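Local structure of CELL WALL surface anchor family protein (Streptococcus pneumoniae, 3ZGH) at residues Q94-L99 with Y136-G141; I86-T91 with L155-T160. The protein probably binds keratin 10 on host cells through this basic MSCRAMM-like domain of the pneumococcal serine-rich repeat adhesin PsrP. One frame throughout, in Å; residues are numbered along the deposited sequence.

Contact 1: residues Q94-L99 with Y136-G141. With ACT (acetate ion), chain D.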
# COMPACT_ATOMS: atom_id res chain seq x y z
N GLN A 94 3.69 -9.75 -8.94
CA GLN A 94 4.20 -10.15 -7.64
C GLN A 94 3.09 -10.28 -6.61
O GLN A 94 2.17 -9.46 -6.55
CB GLN A 94 5.26 -9.16 -7.12
CG GLN A 94 4.68 -7.87 -6.56
CD GLN A 94 5.71 -7.02 -5.83
OE1 GLN A 94 6.90 -7.01 -6.18
NE2 GLN A 94 5.25 -6.29 -4.79
N THR A 95 3.21 -11.30 -5.78
CA THR A 95 2.39 -11.40 -4.58
C THR A 95 2.57 -10.14 -3.75
O THR A 95 3.69 -9.73 -3.51
CB THR A 95 2.80 -12.61 -3.78
OG1 THR A 95 2.63 -13.77 -4.59
CG2 THR A 95 1.94 -12.72 -2.50
N MET A 96 1.48 -9.53 -3.30
CA MET A 96 1.56 -8.36 -2.43
C MET A 96 1.46 -8.74 -0.94
O MET A 96 1.95 -8.01 -0.09
CB MET A 96 0.40 -7.39 -2.69
CG MET A 96 0.25 -6.92 -4.11
SD MET A 96 1.28 -5.52 -4.57
CE MET A 96 0.95 -4.28 -3.29
N LEU A 97 0.75 -9.82 -0.65
CA LEU A 97 0.33 -10.09 0.74
C LEU A 97 0.29 -11.59 0.99
O LEU A 97 -0.29 -12.34 0.21
CB LEU A 97 -1.04 -9.46 0.98
CG LEU A 97 -1.63 -9.68 2.39
CD1 LEU A 97 -0.93 -8.81 3.41
CD2 LEU A 97 -3.11 -9.36 2.33
N THR A 98 0.94 -12.05 2.05
CA THR A 98 0.80 -13.44 2.46
C THR A 98 0.24 -13.38 3.87
O THR A 98 0.50 -12.40 4.60
CB THR A 98 2.12 -14.22 2.44
OG1 THR A 98 3.03 -13.60 3.37
CG2 THR A 98 2.74 -14.21 1.06
N LEU A 99 -0.57 -14.37 4.24
CA LEU A 99 -1.34 -14.30 5.48
C LEU A 99 -1.12 -15.56 6.31
O LEU A 99 -1.06 -16.67 5.76
CB LEU A 99 -2.82 -14.17 5.16
CG LEU A 99 -3.23 -12.87 4.46
CD1 LEU A 99 -4.72 -12.89 4.21
CD2 LEU A 99 -2.84 -11.64 5.30
N TYR A 136 -1.66 -13.31 -1.99
CA TYR A 136 -2.71 -12.58 -2.69
C TYR A 136 -2.13 -11.40 -3.49
O TYR A 136 -1.11 -10.79 -3.09
CB TYR A 136 -3.72 -12.03 -1.67
CG TYR A 136 -4.47 -13.07 -0.88
CD1 TYR A 136 -5.71 -13.53 -1.30
CD2 TYR A 136 -3.94 -13.59 0.28
CE1 TYR A 136 -6.40 -14.50 -0.59
CE2 TYR A 136 -4.62 -14.56 1.02
CZ TYR A 136 -5.85 -15.01 0.57
OH TYR A 136 -6.54 -15.97 1.29
N THR A 137 -2.80 -11.05 -4.58
CA THR A 137 -2.64 -9.72 -5.18
C THR A 137 -4.04 -9.20 -5.47
O THR A 137 -5.02 -9.88 -5.22
CB THR A 137 -1.88 -9.76 -6.52
OG1 THR A 137 -0.87 -10.76 -6.48
CG2 THR A 137 -1.23 -8.42 -6.82
N TRP A 138 -4.13 -7.99 -6.01
CA TRP A 138 -5.41 -7.52 -6.49
C TRP A 138 -5.31 -6.89 -7.87
O TRP A 138 -4.22 -6.51 -8.32
CB TRP A 138 -6.06 -6.58 -5.47
CG TRP A 138 -5.35 -5.26 -5.19
CD1 TRP A 138 -5.50 -4.08 -5.86
CD2 TRP A 138 -4.42 -4.99 -4.12
NE1 TRP A 138 -4.73 -3.09 -5.28
CE2 TRP A 138 -4.06 -3.64 -4.21
CE3 TRP A 138 -3.88 -5.78 -3.09
CZ2 TRP A 138 -3.16 -3.05 -3.32
CZ3 TRP A 138 -2.99 -5.19 -2.21
CH2 TRP A 138 -2.64 -3.85 -2.32
N GLY A 139 -6.45 -6.82 -8.56
CA GLY A 139 -6.54 -6.27 -9.90
C GLY A 139 -7.52 -5.10 -9.98
O GLY A 139 -7.96 -4.58 -8.95
N ASN A 140 -7.86 -4.68 -11.19
CA ASN A 140 -8.54 -3.40 -11.36
C ASN A 140 -7.79 -2.38 -10.50
O ASN A 140 -8.40 -1.63 -9.73
CB ASN A 140 -10.01 -3.49 -10.93
CG ASN A 140 -10.90 -4.15 -11.98
OD1 ASN A 140 -10.62 -4.08 -13.18
ND2 ASN A 140 -11.99 -4.77 -11.54
N GLY A 141 -6.46 -2.38 -10.63
CA GLY A 141 -5.61 -1.56 -9.77
C GLY A 141 -5.74 -0.10 -10.15
O GLY A 141 -5.80 0.26 -11.34
C ACT D . 3.42 -15.24 7.13
O ACT D . 3.16 -16.34 7.68
OXT ACT D . 2.73 -14.96 6.12
CH3 ACT D . 4.49 -14.32 7.67
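Met96 turns CG anti to its carbonyl carbon (chi1 -55°), which sets CG against Thr137, while Trp138 holds its CG between its own backbone N and carbonyl carbon (chi1 65°), and the six-membered half of the indole reaches the methionine. The backbone here forms a classic beta bulge: Met96 and Leu97 are both set opposite the single residue Tyr136, joining strand 97-99 to strand 136-138, an outermost strand of the large antiparallel sheet. The evidence is one carbonyl gripped twice: Tyr136 O accepts from Met96 N at 2.9 Å and from Leu97 N at 3.2 Å. The first donor is tilted 16° from the carbonyl plane and the second lies in it. The return bond, Tyr136 N to Leu97 O at 2.8 Å, completes the bridge. Thr137 OG1 adds a weak bond to Gln94 O at 3.3 Å.

Packing flanks this single bridge. Met96 SD sits 5.1 Å from the centroid of the Trp138 six-membered ring in an oblique Met-aromatic contact, with Met96 CE 3.7 Å from Trp138 CH2. Leu99 crosses Tyr136 at about a right angle, its CD1 meeting CE2 of the ring at 3.6 Å. Thr98 OG1 is hydrogen-bonded to Thr171 OG1, and an acetate, probably from the crystallisation liquor, lies nearby. The tightest carbon pair is Met96 CG against Thr137 CG2, at 3.4 Å, inside the normal carbon contact distance.

Contact 2: residues I86-T91 with L155-T160; sequences IYNSGT and LTSSWT
Asn88 donates from ND2 to Ser157 OG, and this hydrogen bond is the polar part of the contact. Its length is 2.8 Å and its N-H...O angle 160°, and the serine oxygen lies just 10° out of the amide plane, so the donor is well aimed. Asn88 CG lies between the backbone N and the carbonyl carbon (chi1 69°), and the Asn88 side chain leaves the backbone toward segment 155-160. Ser157 OG is also hydrogen-bonded to Asn111 OD1, which ties the asparagine through the serine to strand 109-114. On the backbone side, Asn88 O is hydrogen-bonded to Tyr62 OH.

The two segments belong to different sheets and no backbone-to-backbone bond links them, so every contact involves a side chain: strand 85-87 belongs to a separate three-stranded antiparallel sheet, and its C-terminal end, with the loop that follows, packs over an inner strand of the seven-stranded sheet. The nearest CA atoms, Asn88 and Leu155, remain 6.9 Å apart.

The van der Waals part is carried mainly by one Leu155 methyl, CD2, against backbone atoms and the Asn88 side chain. Leu155 CD2 comes within 3.7 Å of Ile86 O and equally near Asn88 N, and it reaches Asn88 CB at 3.8 Å. The Asn88 and Leu155 side chains cross at about a right angle, with Leu155 CG 3.9 Å from Asn88 ND2. Val64, on strand 57-65, touches both Ile86 and Asn88.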
# COMPACT_ATOMS: atom_id res chain seq x y z
N ILE A 86 1.21 6.39 -12.01
CA ILE A 86 1.75 5.19 -11.35
C ILE A 86 0.66 4.28 -10.76
O ILE A 86 -0.40 4.76 -10.37
CB ILE A 86 2.74 5.54 -10.22
CG1 ILE A 86 2.07 6.45 -9.19
CG2 ILE A 86 4.00 6.22 -10.78
CD1 ILE A 86 2.86 6.56 -7.89
N TYR A 87 0.94 2.97 -10.72
CA TYR A 87 0.12 1.99 -9.97
C TYR A 87 0.72 1.77 -8.58
O TYR A 87 1.93 1.95 -8.41
CB TYR A 87 0.14 0.64 -10.68
CG TYR A 87 -0.54 0.59 -12.03
CD1 TYR A 87 -1.85 1.03 -12.20
CD2 TYR A 87 0.12 0.06 -13.13
CE1 TYR A 87 -2.48 0.93 -13.42
CE2 TYR A 87 -0.50 -0.03 -14.36
CZ TYR A 87 -1.80 0.41 -14.50
OH TYR A 87 -2.41 0.31 -15.73
N ASN A 88 -0.09 1.37 -7.59
CA ASN A 88 0.43 0.95 -6.28
C ASN A 88 0.32 -0.58 -6.09
O ASN A 88 0.53 -1.10 -5.00
CB ASN A 88 -0.30 1.65 -5.14
CG ASN A 88 -1.75 1.20 -4.99
OD1 ASN A 88 -2.35 0.62 -5.92
ND2 ASN A 88 -2.36 1.53 -3.83
N SER A 89 -0.02 -1.32 -7.15
CA SER A 89 -0.12 -2.77 -7.00
C SER A 89 0.40 -3.44 -8.25
O SER A 89 0.25 -2.91 -9.34
CB SER A 89 -1.55 -3.21 -6.73
OG SER A 89 -2.41 -2.73 -7.74
N GLY A 90 1.03 -4.59 -8.09
CA GLY A 90 1.48 -5.35 -9.25
C GLY A 90 0.38 -6.21 -9.87
O GLY A 90 -0.71 -6.33 -9.34
N THR A 91 0.65 -6.80 -11.03
CA THR A 91 -0.28 -7.79 -11.56
C THR A 91 -0.11 -9.10 -10.77
O THR A 91 0.12 -9.11 -9.56
CB THR A 91 0.02 -8.07 -13.03
OG1 THR A 91 1.30 -8.71 -13.14
CG2 THR A 91 0.02 -6.76 -13.83
N LEU A 155 -1.75 7.65 -3.31
CA LEU A 155 -2.63 6.63 -3.83
C LEU A 155 -2.76 5.57 -2.74
O LEU A 155 -1.75 4.93 -2.35
CB LEU A 155 -2.02 6.03 -5.09
CG LEU A 155 -2.80 4.91 -5.78
CD1 LEU A 155 -4.20 5.36 -6.13
CD2 LEU A 155 -2.05 4.47 -7.03
N THR A 156 -3.98 5.40 -2.24
CA THR A 156 -4.22 4.65 -1.00
C THR A 156 -5.20 3.51 -1.26
O THR A 156 -6.20 3.67 -2.00
CB THR A 156 -4.78 5.60 0.09
OG1 THR A 156 -3.80 6.62 0.40
CG2 THR A 156 -5.14 4.83 1.38
N SER A 157 -4.88 2.34 -0.69
CA SER A 157 -5.72 1.16 -0.78
C SER A 157 -5.94 0.66 0.65
O SER A 157 -5.00 0.75 1.49
CB SER A 157 -5.02 0.09 -1.61
OG SER A 157 -4.85 0.47 -2.99
N SER A 158 -7.14 0.17 0.96
CA SER A 158 -7.36 -0.37 2.31
C SER A 158 -8.24 -1.59 2.22
O SER A 158 -9.07 -1.72 1.30
CB SER A 158 -8.01 0.65 3.25
OG SER A 158 -9.28 1.03 2.72
N TRP A 159 -8.06 -2.50 3.19
CA TRP A 159 -8.84 -3.76 3.22
C TRP A 159 -8.79 -4.27 4.66
O TRP A 159 -7.95 -3.81 5.46
CB TRP A 159 -8.28 -4.79 2.24
CG TRP A 159 -6.87 -5.24 2.51
CD1 TRP A 159 -6.46 -6.38 3.21
CD2 TRP A 159 -5.67 -4.58 2.10
NE1 TRP A 159 -5.08 -6.42 3.27
CE2 TRP A 159 -4.58 -5.34 2.60
CE3 TRP A 159 -5.42 -3.40 1.39
CZ2 TRP A 159 -3.26 -4.97 2.38
CZ3 TRP A 159 -4.09 -3.03 1.18
CH2 TRP A 159 -3.03 -3.82 1.67
N THR A 160 -9.68 -5.21 4.97
CA THR A 160 -9.66 -5.86 6.26
C THR A 160 -9.44 -7.35 6.07
O THR A 160 -9.68 -7.91 4.97
CB THR A 160 -10.98 -5.64 7.01
OG1 THR A 160 -12.04 -6.14 6.21
CG2 THR A 160 -11.21 -4.13 7.29

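How the contacts relate
The centres of contact 1 and contact 2 lie about 9 Å apart, and the two meet directly: Met96 CE is 3.6 Å from Asn88 O. Along the chain the order is 86-91, 94-99, 136-141, 155-160, so contact 2 brackets contact 1. Both reach the seven-stranded antiparallel sheet, contact 1 at its outermost strand 136-138 and contact 2 at the inner strand 154-162. Their first segments come from two different three-stranded sheets, whose strands 85-87 and 97-99 are consecutive in the chain. Together they attach both small sheets to the large one in this domain, described as a novel MSCRAMM fold.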